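Local coordinates for ABC transporter, periplasmic solute-binding protein (Rhizobium meliloti, PDB 4WED), which probably binds a solute such as a peptide, nickel or haem in the periplasm and delivers it to an ABC transporter, at residues 283-287 with 364-368; 290-294 with 484-488; 300-306 with 489-493. One frame throughout, in Å; residues are numbered along the deposited sequence.

How the interactions relate
The first segments of the three contacts follow one another along the chain, and their partners lie far on in sequence: strand 362-370 for interaction 1, and helix 471-485 running into strand 488-500 for interactions 2 and 3. Residues 283-287 lead into helix 290-299, and helix 302-310 comes next. Interactions 1 and 2 touch directly: their centres are 13 Å apart, Leu287 O lies 2.6 Å from Arg293 NE as a probable hydrogen bond, and Leu287 CD2 packs 4.1 Å from Val292 CG1. Interactions 2 and 3 have centres 16 Å apart and adjoin in sequence, while interactions 1 and 3 have centres 20 Å apart and do not touch. The sodium site, Asp62 and Asp515, uses none of these residues.

Interaction 1: residues 283-287 with 364-368; sequences RAEPL and LTLEL
A type I beta turn, Ala284 to Leu287, in the loop that links strand 274-279 to helix 290-299 packs beside strand 362-370. Leu287 N bonds to Ala284 O (2.9 Å), and Glu285 and Pro286 take helical phi/psi, which the proline ring's fixed phi suits. Across the contact Ala284 CA is 7.2 Å from Leu366 CA, and Pro286 CA 7.5 Å from Leu364 CA. The middle is apolar. Leu366 (m, t) brings CD2 to 3.8 Å from Ala284 CB, whose smallness permits close approach, and to 3.9 Å from Leu287 CG. Leu364 (chi1 t) sets CD1 3.5 Å from Pro286 CB, with Trp351 touching both side chains. The polar part lies at the more exposed edge. There Arg283, extended with chi1 to chi3 all t, reaches the carboxylate of Glu367, although Asp416 is its stronger partner and Glu367 in turn pairs with Arg399. The resulting charge cluster includes a salt bridge with a weak hydrogen bond, Arg283 NH2 to Glu367 OE1, 3.4 Å.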
ATOM      1  N   ARG A 283      12.147 -14.573  22.889  1.00 78.61           N
ATOM      2  CA  ARG A 283      13.407 -14.035  23.388  1.00 77.86           C
ATOM      3  C   ARG A 283      13.322 -13.302  24.729  1.00 74.78           C
ATOM      4  O   ARG A 283      14.181 -13.452  25.579  1.00 79.17           O
ATOM      5  CB  ARG A 283      14.007 -13.104  22.346  1.00 77.28           C
ATOM      6  CG  ARG A 283      15.430 -12.681  22.627  1.00 80.19           C
ATOM      7  CD  ARG A 283      15.912 -11.735  21.553  1.00 81.58           C
ATOM      8  NE  ARG A 283      17.299 -11.353  21.738  1.00 82.90           N
ATOM      9  CZ  ARG A 283      17.704 -10.106  21.928  1.00 83.62           C
ATOM     10  NH1 ARG A 283      18.985  -9.840  22.086  1.00 88.38           N
ATOM     11  NH2 ARG A 283      16.827  -9.125  21.968  1.00 78.27           N
ATOM     12  N   ALA A 284      12.276 -12.509  24.899  1.00 68.67           N
ATOM     13  CA  ALA A 284      12.082 -11.666  26.048  1.00 68.41           C
ATOM     14  C   ALA A 284      10.994 -12.276  26.945  1.00 69.45           C
ATOM     15  O   ALA A 284       9.797 -12.067  26.734  1.00 66.31           O
ATOM     16  CB  ALA A 284      11.652 -10.288  25.579  1.00 63.52           C
ATOM     17  N   GLU A 285      11.409 -13.009  27.961  1.00 72.93           N
ATOM     18  CA  GLU A 285      10.453 -13.694  28.845  1.00 78.40           C
ATOM     19  C   GLU A 285       9.308 -12.790  29.394  1.00 71.88           C
ATOM     20  O   GLU A 285       8.203 -13.275  29.619  1.00 67.99           O
ATOM     21  CB  GLU A 285      11.219 -14.354  29.987  1.00 91.44           C
ATOM     22  CG  GLU A 285      10.693 -15.699  30.468  1.00102.53           C
ATOM     23  CD  GLU A 285      11.376 -16.118  31.765  1.00114.82           C
ATOM     24  OE1 GLU A 285      12.602 -15.901  31.893  1.00125.65           O
ATOM     25  OE2 GLU A 285      10.699 -16.644  32.671  1.00120.88           O
ATOM     26  N   PRO A 286       9.557 -11.472  29.593  1.00 70.04           N
ATOM     27  CA  PRO A 286       8.454 -10.587  30.025  1.00 67.26           C
ATOM     28  C   PRO A 286       7.323 -10.323  29.001  1.00 67.04           C
ATOM     29  O   PRO A 286       6.205  -9.953  29.371  1.00 66.23           O
ATOM     30  CB  PRO A 286       9.177  -9.275  30.371  1.00 67.17           C
ATOM     31  CG  PRO A 286      10.589  -9.689  30.719  1.00 68.64           C
ATOM     32  CD  PRO A 286      10.879 -10.818  29.776  1.00 70.59           C
ATOM     33  N   LEU A 287       7.586 -10.519  27.722  1.00 67.91           N
ATOM     34  CA  LEU A 287       6.598 -10.201  26.743  1.00 62.87           C
ATOM     35  C   LEU A 287       5.664 -11.361  26.574  1.00 64.52           C
ATOM     36  O   LEU A 287       4.695 -11.244  25.842  1.00 65.82           O
ATOM     37  CB  LEU A 287       7.283  -9.906  25.434  1.00 65.17           C
ATOM     38  CG  LEU A 287       8.158  -8.681  25.500  1.00 66.44           C
ATOM     39  CD1 LEU A 287       8.858  -8.497  24.158  1.00 68.18           C
ATOM     40  CD2 LEU A 287       7.329  -7.450  25.889  1.00 66.06           C
ATOM     41  N   LEU A 364      13.146  -4.767  34.277  1.00 66.75           N
ATOM     42  CA  LEU A 364      12.321  -4.990  33.094  1.00 64.65           C
ATOM     43  C   LEU A 364      13.014  -4.257  31.940  1.00 64.70           C
ATOM     44  O   LEU A 364      12.789  -3.066  31.712  1.00 61.85           O
ATOM     45  CB  LEU A 364      10.905  -4.487  33.349  1.00 62.31           C
ATOM     46  CG  LEU A 364       9.840  -4.740  32.269  1.00 65.74           C
ATOM     47  CD1 LEU A 364      10.000  -6.020  31.460  1.00 64.42           C
ATOM     48  CD2 LEU A 364       8.452  -4.689  32.910  1.00 64.98           C
ATOM     49  N   THR A 365      13.910  -4.975  31.280  1.00 65.04           N
ATOM     50  CA  THR A 365      14.775  -4.428  30.244  1.00 67.41           C
ATOM     51  C   THR A 365      14.358  -5.044  28.931  1.00 67.62           C
ATOM     52  O   THR A 365      14.263  -6.261  28.837  1.00 69.06           O
ATOM     53  CB  THR A 365      16.226  -4.789  30.527  1.00 68.60           C
ATOM     54  OG1 THR A 365      16.604  -4.158  31.748  1.00 78.66           O
ATOM     55  CG2 THR A 365      17.117  -4.260  29.457  1.00 73.88           C
ATOM     56  N   LEU A 366      14.071  -4.200  27.941  1.00 67.02           N
ATOM     57  CA  LEU A 366      13.734  -4.657  26.589  1.00 65.15           C
ATOM     58  C   LEU A 366      14.607  -3.972  25.564  1.00 67.08           C
ATOM     59  O   LEU A 366      14.938  -2.797  25.710  1.00 68.21           O
ATOM     60  CB  LEU A 366      12.284  -4.372  26.291  1.00 64.38           C
ATOM     61  CG  LEU A 366      11.343  -5.218  27.148  1.00 64.14           C
ATOM     62  CD1 LEU A 366       9.952  -4.614  27.137  1.00 63.42           C
ATOM     63  CD2 LEU A 366      11.334  -6.680  26.693  1.00 64.46           C
ATOM     64  N   GLU A 367      15.003  -4.726  24.541  1.00 72.76           N
ATOM     65  CA  GLU A 367      15.873  -4.227  23.498  1.00 72.83           C
ATOM     66  C   GLU A 367      15.083  -3.926  22.238  1.00 69.23           C
ATOM     67  O   GLU A 367      14.564  -4.804  21.595  1.00 69.40           O
ATOM     68  CB  GLU A 367      16.998  -5.209  23.211  1.00 79.73           C
ATOM     69  CG  GLU A 367      18.001  -4.647  22.205  1.00 90.98           C
ATOM     70  CD  GLU A 367      18.992  -5.669  21.668  1.00100.09           C
ATOM     71  OE1 GLU A 367      18.617  -6.452  20.768  1.00107.23           O
ATOM     72  OE2 GLU A 367      20.163  -5.660  22.118  1.00110.17           O
ATOM     73  N   LEU A 368      15.021  -2.656  21.889  1.00 65.36           N
ATOM     74  CA  LEU A 368      14.431  -2.223  20.651  1.00 66.17           C
ATOM     75  C   LEU A 368      15.517  -2.122  19.567  1.00 70.75           C
ATOM     76  O   LEU A 368      16.444  -1.292  19.650  1.00 63.35           O
ATOM     77  CB  LEU A 368      13.758  -0.872  20.864  1.00 67.78           C
ATOM     78  CG  LEU A 368      13.142  -0.228  19.621  1.00 70.97           C
ATOM     79  CD1 LEU A 368      12.375  -1.215  18.745  1.00 73.49           C
ATOM     80  CD2 LEU A 368      12.250   0.916  20.072  1.00 70.59           C
TER

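Interaction 2: residues 290-294 with 484-488; sequences PQVRK and DNDAI
A Schellman motif closes helix 471-485 here and meets the first turn of helix 290-299. Asp486 is the first residue to leave helical phi/psi, adopting the left-handed 53/51, and its CA lies 5.7 Å from Lys294 CA. Pro290 suits the opening turn, where no backbone donor is needed: its O accepts from Lys294 N (3.0 Å), and its CB lies 3.8 Å from Asn485 O. Arg293 and Asp486 carry most of the contact. With chi1 m, chi2 t and chi3 between wells at -118°, the arginine lies across the Schellman turn, CB 4.1 Å from Asp486 CB and CD 3.1 Å from Asp486 O. A long, branched donor is apt where helix-end carbonyls face outward, yet its firmest partner is Leu287 O, bonded through NE. Asn485 (chi1 m) turns its ND2 back to Trp481 O in its own helix. Asp486 (chi1 m) packs against the root of Lys294, OD2 3.7 Å from Lys294 CB; the fully extended lysine carries NZ to 5.4 Å from Asp486 OD2, as suits a solvent-exposed amine. Arg293 NH1 sits too close to Asn485 O in the model, so its place is less sure; it makes a long, weak hydrogen bond to Asp486 O, 3.3 Å.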
ATOM      1  N   PRO A 290       0.908 -11.181  28.428  1.00 66.89           N
ATOM      2  CA  PRO A 290       0.166 -10.211  27.622  1.00 65.31           C
ATOM      3  C   PRO A 290      -0.201  -8.894  28.285  1.00 66.20           C
ATOM      4  O   PRO A 290      -0.451  -7.919  27.570  1.00 62.93           O
ATOM      5  CB  PRO A 290      -1.117 -10.966  27.262  1.00 69.50           C
ATOM      6  CG  PRO A 290      -1.191 -12.090  28.230  1.00 72.15           C
ATOM      7  CD  PRO A 290       0.231 -12.486  28.427  1.00 70.84           C
ATOM      8  N   GLN A 291      -0.247  -8.875  29.621  1.00 69.74           N
ATOM      9  CA  GLN A 291      -0.452  -7.641  30.390  1.00 68.27           C
ATOM     10  C   GLN A 291       0.722  -6.696  30.184  1.00 64.20           C
ATOM     11  O   GLN A 291       0.568  -5.460  30.174  1.00 59.13           O
ATOM     12  CB  GLN A 291      -0.553  -7.910  31.899  1.00 74.17           C
ATOM     13  CG  GLN A 291      -1.679  -8.822  32.400  1.00 79.45           C
ATOM     14  CD  GLN A 291      -1.709  -8.866  33.935  1.00 85.70           C
ATOM     15  OE1 GLN A 291      -1.326  -9.866  34.563  1.00 85.81           O
ATOM     16  NE2 GLN A 291      -2.107  -7.747  34.546  1.00 87.64           N
ATOM     17  N   VAL A 292       1.907  -7.290  30.046  1.00 61.95           N
ATOM     18  CA  VAL A 292       3.133  -6.519  29.824  1.00 58.66           C
ATOM     19  C   VAL A 292       3.120  -5.966  28.421  1.00 58.96           C
ATOM     20  O   VAL A 292       3.407  -4.798  28.204  1.00 61.49           O
ATOM     21  CB  VAL A 292       4.376  -7.380  30.072  1.00 61.50           C
ATOM     22  CG1 VAL A 292       5.662  -6.682  29.602  1.00 60.50           C
ATOM     23  CG2 VAL A 292       4.456  -7.731  31.564  1.00 66.11           C
ATOM     24  N   ARG A 293       2.750  -6.790  27.457  1.00 59.31           N
ATOM     25  CA  ARG A 293       2.582  -6.291  26.104  1.00 57.03           C
ATOM     26  C   ARG A 293       1.604  -5.083  26.030  1.00 55.45           C
ATOM     27  O   ARG A 293       1.879  -4.057  25.393  1.00 53.26           O
ATOM     28  CB  ARG A 293       2.099  -7.412  25.235  1.00 57.60           C
ATOM     29  CG  ARG A 293       3.153  -8.456  24.986  1.00 61.34           C
ATOM     30  CD  ARG A 293       2.679  -9.407  23.887  1.00 65.41           C
ATOM     31  NE  ARG A 293       2.575 -10.749  24.430  1.00 67.79           N
ATOM     32  CZ  ARG A 293       1.515 -11.520  24.421  1.00 70.54           C
ATOM     33  NH1 ARG A 293       0.394 -11.164  23.829  1.00 74.74           N
ATOM     34  NH2 ARG A 293       1.607 -12.704  24.995  1.00 78.39           N
ATOM     35  N   LYS A 294       0.474  -5.215  26.687  1.00 51.69           N
ATOM     36  CA  LYS A 294      -0.522  -4.175  26.689  1.00 54.72           C
ATOM     37  C   LYS A 294       0.057  -2.912  27.296  1.00 57.50           C
ATOM     38  O   LYS A 294      -0.148  -1.811  26.788  1.00 60.31           O
ATOM     39  CB  LYS A 294      -1.703  -4.657  27.534  1.00 60.68           C
ATOM     40  CG  LYS A 294      -2.948  -3.785  27.513  1.00 66.34           C
ATOM     41  CD  LYS A 294      -4.093  -4.525  28.178  1.00 69.00           C
ATOM     42  CE  LYS A 294      -5.289  -3.631  28.356  1.00 75.26           C
ATOM     43  NZ  LYS A 294      -6.296  -4.247  29.282  1.00 81.91           N
ATOM     44  N   ASP A 484      -7.210  -9.012  21.536  1.00 65.51           N
ATOM     45  CA  ASP A 484      -7.402  -9.565  22.882  1.00 66.82           C
ATOM     46  C   ASP A 484      -6.110 -10.103  23.454  1.00 67.07           C
ATOM     47  O   ASP A 484      -5.940 -10.096  24.638  1.00 67.47           O
ATOM     48  CB  ASP A 484      -8.438 -10.671  22.898  1.00 69.29           C
ATOM     49  CG  ASP A 484      -9.764 -10.228  22.318  1.00 72.54           C
ATOM     50  OD1 ASP A 484     -10.059  -8.998  22.274  1.00 77.51           O
ATOM     51  OD2 ASP A 484     -10.497 -11.113  21.858  1.00 70.77           O
ATOM     52  N   ASN A 485      -5.189 -10.564  22.620  1.00 67.20           N
ATOM     53  CA  ASN A 485      -3.939 -11.118  23.123  1.00 66.87           C
ATOM     54  C   ASN A 485      -2.797 -10.111  23.122  1.00 67.66           C
ATOM     55  O   ASN A 485      -1.711 -10.429  23.589  1.00 65.62           O
ATOM     56  CB  ASN A 485      -3.534 -12.322  22.301  1.00 70.15           C
ATOM     57  CG  ASN A 485      -4.479 -13.461  22.482  1.00 72.43           C
ATOM     58  OD1 ASN A 485      -4.409 -14.135  23.479  1.00 76.31           O
ATOM     59  ND2 ASN A 485      -5.390 -13.664  21.538  1.00 73.39           N
ATOM     60  N   ASP A 486      -3.061  -8.896  22.627  1.00 68.76           N
ATOM     61  CA  ASP A 486      -2.077  -7.820  22.568  1.00 68.27           C
ATOM     62  C   ASP A 486      -0.831  -8.327  21.864  1.00 63.80           C
ATOM     63  O   ASP A 486       0.274  -8.211  22.364  1.00 62.16           O
ATOM     64  CB  ASP A 486      -1.756  -7.304  23.980  1.00 72.21           C
ATOM     65  CG  ASP A 486      -2.931  -6.545  24.610  1.00 78.90           C
ATOM     66  OD1 ASP A 486      -3.158  -5.380  24.181  1.00 77.95           O
ATOM     67  OD2 ASP A 486      -3.601  -7.101  25.540  1.00 79.87           O
ATOM     68  N   ALA A 487      -1.045  -8.923  20.698  1.00 63.19           N
ATOM     69  CA  ALA A 487       0.003  -9.662  20.017  1.00 61.24           C
ATOM     70  C   ALA A 487       0.891  -8.764  19.208  1.00 59.10           C
ATOM     71  O   ALA A 487       2.048  -9.127  18.944  1.00 58.03           O
ATOM     72  CB  ALA A 487      -0.591 -10.701  19.122  1.00 62.47           C
ATOM     73  N   ILE A 488       0.349  -7.605  18.832  1.00 56.72           N
ATOM     74  CA  ILE A 488       1.072  -6.594  18.066  1.00 59.68           C
ATOM     75  C   ILE A 488       0.794  -5.212  18.634  1.00 57.94           C
ATOM     76  O   ILE A 488      -0.165  -5.055  19.367  1.00 57.57           O
ATOM     77  CB  ILE A 488       0.676  -6.621  16.549  1.00 61.19           C
ATOM     78  CG1 ILE A 488      -0.839  -6.506  16.360  1.00 60.53           C
ATOM     79  CG2 ILE A 488       1.204  -7.889  15.863  1.00 64.12           C
ATOM     80  CD1 ILE A 488      -1.234  -6.034  14.967  1.00 58.53           C
TER

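Interaction 3: residues 300-306 with 489-493; sequences IDRAAIS and APLVY
This is a buried helix-on-strand contact, in which the start of helix 302-310 lies against strand 488-500 of an antiparallel sheet. The axes of 302-306 and 489-493 approach to 7.7 Å and run 40° apart (signed crossing angle -40°), with Arg302 CA 5.6 Å from Leu491 CA. Asp301 is the N-cap: its OD1 accepts from Ala304 N at 2.7 Å, a good use of a short acidic side chain where backbone amides lack partners. Strand geometry breaks at Leu491 (phi/psi -106/-69), and Arg302 exploits the carbonyl just before it: NE and NH2 both donate to Pro490 O, at 2.9 and 3.0 Å. With chi1 m and chi2 at 135°, the arginine lays one guanidinium face near Leu491 CD2 (4.3 Å from NH2), while NH1 donates to Ser297 O, so its buried charge is well supplied with acceptors. Carbon contacts fill the remainder. Val492 CG1 lies 4.2 Å from Ile305 CB and 4.3 Å from Ser306 CB, whose OG bonds to Ala314 O, and Ile300 CG2 is 4.3 Å from Leu491 CD2. Beyond the pair, helix 378-392 packs on Ile300 and Ile305, and strand 274-279 bonds to Ala489, Leu491 and Val492.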
ATOM      1  N   ILE A 300       2.892   3.922  25.389  1.00 63.96           N
ATOM      2  CA  ILE A 300       3.471   4.659  24.279  1.00 63.20           C
ATOM      3  C   ILE A 300       2.506   5.748  23.851  1.00 66.37           C
ATOM      4  O   ILE A 300       1.265   5.559  23.951  1.00 68.44           O
ATOM      5  CB  ILE A 300       3.719   3.685  23.124  1.00 63.23           C
ATOM      6  CG1 ILE A 300       4.974   2.872  23.435  1.00 66.12           C
ATOM      7  CG2 ILE A 300       3.861   4.414  21.798  1.00 66.26           C
ATOM      8  CD1 ILE A 300       5.181   1.663  22.519  1.00 68.84           C
ATOM      9  N   ASP A 301       3.061   6.877  23.381  1.00 65.11           N
ATOM     10  CA  ASP A 301       2.274   7.959  22.785  1.00 67.39           C
ATOM     11  C   ASP A 301       2.430   8.036  21.253  1.00 69.49           C
ATOM     12  O   ASP A 301       3.401   8.562  20.733  1.00 67.54           O
ATOM     13  CB  ASP A 301       2.614   9.297  23.400  1.00 71.38           C
ATOM     14  CG  ASP A 301       1.617  10.366  23.031  1.00 76.05           C
ATOM     15  OD1 ASP A 301       1.362  10.593  21.841  1.00 82.25           O
ATOM     16  OD2 ASP A 301       1.071  10.996  23.933  1.00 88.63           O
ATOM     17  N   ARG A 302       1.443   7.520  20.548  1.00 70.36           N
ATOM     18  CA  ARG A 302       1.466   7.494  19.102  1.00 66.09           C
ATOM     19  C   ARG A 302       1.490   8.901  18.557  1.00 65.69           C
ATOM     20  O   ARG A 302       2.145   9.178  17.575  1.00 67.51           O
ATOM     21  CB  ARG A 302       0.265   6.721  18.576  1.00 59.04           C
ATOM     22  CG  ARG A 302       0.434   5.223  18.684  1.00 55.14           C
ATOM     23  CD  ARG A 302      -0.801   4.541  19.217  1.00 53.09           C
ATOM     24  NE  ARG A 302      -0.635   3.101  19.224  1.00 51.91           N
ATOM     25  CZ  ARG A 302      -0.355   2.384  20.297  1.00 53.62           C
ATOM     26  NH1 ARG A 302      -0.215   2.961  21.468  1.00 58.76           N
ATOM     27  NH2 ARG A 302      -0.217   1.080  20.200  1.00 57.48           N
ATOM     28  N   ALA A 303       0.752   9.784  19.207  1.00 65.56           N
ATOM     29  CA  ALA A 303       0.682  11.190  18.814  1.00 63.76           C
ATOM     30  C   ALA A 303       2.041  11.882  18.836  1.00 62.55           C
ATOM     31  O   ALA A 303       2.313  12.717  17.990  1.00 67.22           O
ATOM     32  CB  ALA A 303      -0.301  11.929  19.707  1.00 62.46           C
ATOM     33  N   ALA A 304       2.876  11.542  19.804  1.00 61.68           N
ATOM     34  CA  ALA A 304       4.237  12.058  19.890  1.00 63.25           C
ATOM     35  C   ALA A 304       5.090  11.429  18.781  1.00 64.13           C
ATOM     36  O   ALA A 304       5.954  12.070  18.194  1.00 63.40           O
ATOM     37  CB  ALA A 304       4.820  11.727  21.254  1.00 63.59           C
ATOM     38  N   ILE A 305       4.834  10.160  18.488  1.00 65.46           N
ATOM     39  CA  ILE A 305       5.503   9.508  17.342  1.00 65.70           C
ATOM     40  C   ILE A 305       5.192  10.304  16.071  1.00 63.65           C
ATOM     41  O   ILE A 305       6.073  10.573  15.245  1.00 63.06           O
ATOM     42  CB  ILE A 305       5.008   8.077  17.088  1.00 65.92           C
ATOM     43  CG1 ILE A 305       5.085   7.220  18.346  1.00 70.38           C
ATOM     44  CG2 ILE A 305       5.806   7.420  15.965  1.00 65.25           C
ATOM     45  CD1 ILE A 305       6.393   6.538  18.558  1.00 73.13           C
ATOM     46  N   SER A 306       3.928  10.684  15.919  1.00 61.03           N
ATOM     47  CA  SER A 306       3.508  11.344  14.710  1.00 61.44           C
ATOM     48  C   SER A 306       4.129  12.715  14.605  1.00 69.64           C
ATOM     49  O   SER A 306       4.507  13.105  13.503  1.00 74.06           O
ATOM     50  CB  SER A 306       2.018  11.474  14.649  1.00 60.00           C
ATOM     51  OG  SER A 306       1.690  12.447  13.678  1.00 64.24           O
ATOM     52  N   ALA A 489       1.614  -4.209  18.290  1.00 56.78           N
ATOM     53  CA  ALA A 489       1.320  -2.790  18.669  1.00 56.14           C
ATOM     54  C   ALA A 489       1.393  -1.852  17.455  1.00 53.09           C
ATOM     55  O   ALA A 489       2.440  -1.382  17.138  1.00 53.39           O
ATOM     56  CB  ALA A 489       2.259  -2.312  19.800  1.00 54.05           C
ATOM     57  N   PRO A 490       0.267  -1.632  16.748  1.00 54.38           N
ATOM     58  CA  PRO A 490       0.257  -0.649  15.664  1.00 52.55           C
ATOM     59  C   PRO A 490       0.519   0.733  16.213  1.00 53.81           C
ATOM     60  O   PRO A 490       0.041   1.060  17.258  1.00 55.13           O
ATOM     61  CB  PRO A 490      -1.160  -0.752  15.098  1.00 52.87           C
ATOM     62  CG  PRO A 490      -1.704  -2.053  15.581  1.00 52.81           C
ATOM     63  CD  PRO A 490      -1.049  -2.292  16.908  1.00 53.29           C
ATOM     64  N   LEU A 491       1.350   1.518  15.551  1.00 55.05           N
ATOM     65  CA  LEU A 491       1.755   2.801  16.111  1.00 54.28           C
ATOM     66  C   LEU A 491       1.057   3.951  15.392  1.00 53.75           C
ATOM     67  O   LEU A 491       0.132   4.525  15.924  1.00 55.13           O
ATOM     68  CB  LEU A 491       3.268   2.894  16.035  1.00 55.45           C
ATOM     69  CG  LEU A 491       3.972   1.820  16.859  1.00 54.02           C
ATOM     70  CD1 LEU A 491       5.466   1.995  16.703  1.00 54.45           C
ATOM     71  CD2 LEU A 491       3.587   1.982  18.318  1.00 54.42           C
ATOM     72  N   VAL A 492       1.414   4.188  14.138  1.00 53.10           N
ATOM     73  CA  VAL A 492       0.792   5.199  13.308  1.00 52.36           C
ATOM     74  C   VAL A 492       0.553   4.652  11.877  1.00 52.88           C
ATOM     75  O   VAL A 492       1.206   3.696  11.441  1.00 49.89           O
ATOM     76  CB  VAL A 492       1.677   6.435  13.195  1.00 54.58           C
ATOM     77  CG1 VAL A 492       1.767   7.199  14.524  1.00 57.06           C
ATOM     78  CG2 VAL A 492       3.058   6.029  12.709  1.00 57.29           C
ATOM     79  N   TYR A 493      -0.401   5.268  11.184  1.00 50.86           N
ATOM     80  CA  TYR A 493      -0.523   5.149   9.763  1.00 51.46           C
ATOM     81  C   TYR A 493       0.446   6.134   9.127  1.00 54.06           C
ATOM     82  O   TYR A 493       0.597   7.307   9.551  1.00 56.38           O
ATOM     83  CB  TYR A 493      -1.978   5.377   9.331  1.00 53.53           C
ATOM     84  CG  TYR A 493      -2.942   4.475  10.106  1.00 53.02           C
ATOM     85  CD1 TYR A 493      -2.749   3.112  10.120  1.00 53.24           C
ATOM     86  CD2 TYR A 493      -3.995   4.995  10.852  1.00 56.33           C
ATOM     87  CE1 TYR A 493      -3.578   2.277  10.829  1.00 55.15           C
ATOM     88  CE2 TYR A 493      -4.850   4.165  11.587  1.00 56.50           C
ATOM     89  CZ  TYR A 493      -4.624   2.800  11.568  1.00 56.76           C
ATOM     90  OH  TYR A 493      -5.412   1.921  12.254  1.00 57.13           O
TER